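PDB 4G2B: secreted effector protein sseI from Salmonella enterica subsp. enterica serovar Typhimurium, which is a secreted effector that probably acts as a papain-like cysteine enzyme on targets in the host cell. Local coordinates for residues A[68-73]-A[129-134]. Numbering follows the deposited sequence.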
loop_
_atom_site.group_PDB
_atom_site.type_symbol
_atom_site.label_atom_id
_atom_site.label_comp_id
_atom_site.label_asym_id
_atom_site.label_seq_id
_atom_site.Cartn_x
_atom_site.Cartn_y
_atom_site.Cartn_z
ATOM N N ILE A 68 8.017 -14.875 4.225
ATOM C CA ILE A 68 8.472 -14.265 2.982
ATOM C C ILE A 68 9.270 -15.312 2.201
ATOM O O ILE A 68 10.298 -15.795 2.666
ATOM C CB ILE A 68 9.381 -13.063 3.244
ATOM C CG1 ILE A 68 8.752 -12.106 4.278
ATOM C CG2 ILE A 68 9.671 -12.302 1.934
ATOM C CD1 ILE A 68 9.775 -11.162 4.812
ATOM N N TRP A 69 8.751 -15.665 1.045
ATOM C CA TRP A 69 9.314 -16.646 0.123
ATOM C C TRP A 69 9.969 -15.922 -1.074
ATOM O O TRP A 69 9.367 -15.016 -1.691
ATOM C CB TRP A 69 8.221 -17.603 -0.409
ATOM C CG TRP A 69 7.642 -18.561 0.612
ATOM C CD1 TRP A 69 6.561 -18.342 1.428
ATOM C CD2 TRP A 69 8.118 -19.874 0.926
ATOM N NE1 TRP A 69 6.335 -19.442 2.225
ATOM C CE2 TRP A 69 7.271 -20.403 1.927
ATOM C CE3 TRP A 69 9.179 -20.656 0.461
ATOM C CZ2 TRP A 69 7.449 -21.663 2.454
ATOM C CZ3 TRP A 69 9.369 -21.929 1.014
ATOM C CH2 TRP A 69 8.500 -22.420 1.987
ATOM N N ASP A 70 11.206 -16.322 -1.381
ATOM C CA ASP A 70 11.943 -15.731 -2.510
ATOM C C ASP A 70 11.672 -16.461 -3.782
ATOM O O ASP A 70 11.662 -15.859 -4.837
ATOM C CB ASP A 70 13.426 -15.730 -2.228
ATOM C CG ASP A 70 13.768 -14.804 -1.113
ATOM O OD1 ASP A 70 13.427 -13.627 -1.231
ATOM O OD2 ASP A 70 14.353 -15.219 -0.081
ATOM N N LYS A 71 11.422 -17.764 -3.679
ATOM C CA LYS A 71 11.132 -18.617 -4.831
ATOM C C LYS A 71 10.568 -19.945 -4.334
ATOM O O LYS A 71 10.672 -20.256 -3.154
ATOM C CB LYS A 71 12.412 -18.881 -5.652
ATOM C CG LYS A 71 13.658 -19.243 -4.814
ATOM C CD LYS A 71 14.689 -20.063 -5.629
ATOM C CE LYS A 71 16.002 -20.283 -4.871
ATOM N NZ LYS A 71 16.697 -21.538 -5.319
ATOM N N PRO A 72 10.036 -20.752 -5.248
ATOM C CA PRO A 72 9.330 -21.951 -4.831
ATOM C C PRO A 72 10.216 -23.036 -4.256
ATOM O O PRO A 72 9.736 -23.882 -3.519
ATOM C CB PRO A 72 8.661 -22.439 -6.121
ATOM C CG PRO A 72 8.714 -21.292 -7.082
ATOM C CD PRO A 72 9.953 -20.544 -6.706
ATOM N N THR A 73 11.502 -22.975 -4.548
ATOM C CA THR A 73 12.435 -24.040 -4.218
ATOM C C THR A 73 13.272 -23.668 -2.987
ATOM O O THR A 73 14.104 -24.441 -2.510
ATOM C CB THR A 73 13.329 -24.368 -5.485
ATOM O OG1 THR A 73 13.865 -23.162 -6.044
ATOM C CG2 THR A 73 12.508 -25.024 -6.551
ATOM N N ARG A 129 9.015 -6.574 -5.114
ATOM C CA ARG A 129 8.482 -6.715 -6.425
ATOM C C ARG A 129 8.130 -8.174 -6.577
ATOM O O ARG A 129 7.156 -8.496 -7.210
ATOM C CB ARG A 129 9.522 -6.309 -7.523
ATOM C CG ARG A 129 10.743 -5.403 -7.105
ATOM C CD ARG A 129 11.618 -5.878 -5.861
ATOM N NE ARG A 129 11.946 -7.301 -5.886
ATOM C CZ ARG A 129 12.283 -8.050 -4.837
ATOM N NH1 ARG A 129 12.287 -7.589 -3.591
ATOM N NH2 ARG A 129 12.574 -9.319 -5.037
ATOM N N ARG A 130 8.934 -9.085 -6.059
ATOM C CA ARG A 130 8.697 -10.465 -6.356
ATOM C C ARG A 130 8.770 -11.453 -5.187
ATOM O O ARG A 130 8.809 -12.660 -5.436
ATOM C CB ARG A 130 9.623 -10.937 -7.498
ATOM C CG ARG A 130 11.119 -10.541 -7.380
ATOM C CD ARG A 130 11.955 -10.730 -8.709
ATOM N NE ARG A 130 11.164 -10.507 -9.939
ATOM C CZ ARG A 130 10.764 -9.314 -10.404
ATOM N NH1 ARG A 130 11.098 -8.185 -9.763
ATOM N NH2 ARG A 130 10.041 -9.249 -11.532
ATOM N N LYS A 131 8.790 -10.997 -3.940
ATOM C CA LYS A 131 8.681 -11.978 -2.852
ATOM C C LYS A 131 7.176 -12.245 -2.584
ATOM O O LYS A 131 6.344 -11.352 -2.723
ATOM C CB LYS A 131 9.417 -11.537 -1.601
ATOM C CG LYS A 131 10.959 -11.631 -1.716
ATOM C CD LYS A 131 11.617 -10.658 -0.794
ATOM C CE LYS A 131 13.150 -10.579 -0.922
ATOM N NZ LYS A 131 13.808 -11.078 0.276
ATOM N N LEU A 132 6.883 -13.507 -2.283
ATOM C CA LEU A 132 5.613 -13.961 -1.783
ATOM C C LEU A 132 5.550 -13.748 -0.275
ATOM O O LEU A 132 6.417 -14.219 0.466
ATOM C CB LEU A 132 5.472 -15.429 -2.064
ATOM C CG LEU A 132 4.252 -16.113 -1.461
ATOM C CD1 LEU A 132 2.867 -15.472 -1.901
ATOM C CD2 LEU A 132 4.297 -17.601 -1.836
ATOM N N ILE A 133 4.541 -13.003 0.173
ATOM C CA ILE A 133 4.400 -12.622 1.577
ATOM C C ILE A 133 2.989 -12.933 2.021
ATOM O O ILE A 133 1.980 -12.553 1.393
ATOM C CB ILE A 133 4.686 -11.157 1.851
ATOM C CG1 ILE A 133 6.089 -10.829 1.324
ATOM C CG2 ILE A 133 4.566 -10.852 3.321
ATOM C CD1 ILE A 133 6.445 -9.348 1.338
ATOM N N TYR A 134 2.918 -13.661 3.110
ATOM C CA TYR A 134 1.635 -14.040 3.616
ATOM C C TYR A 134 1.761 -14.253 5.090
ATOM O O TYR A 134 2.881 -14.433 5.629
ATOM C CB TYR A 134 1.055 -15.235 2.820
ATOM C CG TYR A 134 1.749 -16.543 2.943
ATOM C CD1 TYR A 134 1.705 -17.279 4.154
ATOM C CD2 TYR A 134 2.418 -17.097 1.861
ATOM C CE1 TYR A 134 2.362 -18.525 4.259
ATOM C CE2 TYR A 134 3.075 -18.317 1.959
ATOM C CZ TYR A 134 3.053 -19.028 3.152
ATOM O OH TYR A 134 3.697 -20.260 3.177
#
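W69 and L132 face each other as an antiparallel hydrogen-bonded pair, with a nearly straight bond from W69 N to L132 O of 2.8 Å and a more bent return bond from L132 N to W69 O of 3.0 Å. W69 CB and L132 CB meet at 3.9 Å. Beyond them W69 NE1 donates to Y134 OH at 2.9 Å; the hydroxyl lies about 25° out of the indole plane, and the bond is bent, while W69 CD1 packs on Y134 CE2. The rings are near parallel (27°) but slid apart and barely overlap. Tryptophan suits this buried place because its broad ring packs against Y134, P77 and L155 while its polar NE1 is bonded. These residues join strands 61-69 and 132-138, neighbours in the antiparallel sheet of the papain-like fold, close to where the first ends; W171 and F172 of helix 170-175 pack on L132. On the other face, I68 and I133, beta-branched and so suited to a strand, form the next, non-hydrogen-bonded pair. The CG2 branch of I68, anti to the backbone N, lies 3.6 Å from K131 CB and 3.9 Å from I133 CG1. K131 thus lends its aliphatic stem to I68, then bends at its last torsion (chi4 -113°) to bring NZ within 3.0 Å of D70 OD1, a salt bridge whose hydrogen bond is weak. Carboxylate answers ammonium at this partly exposed end, where D70 follows one strand and K131 precedes the other.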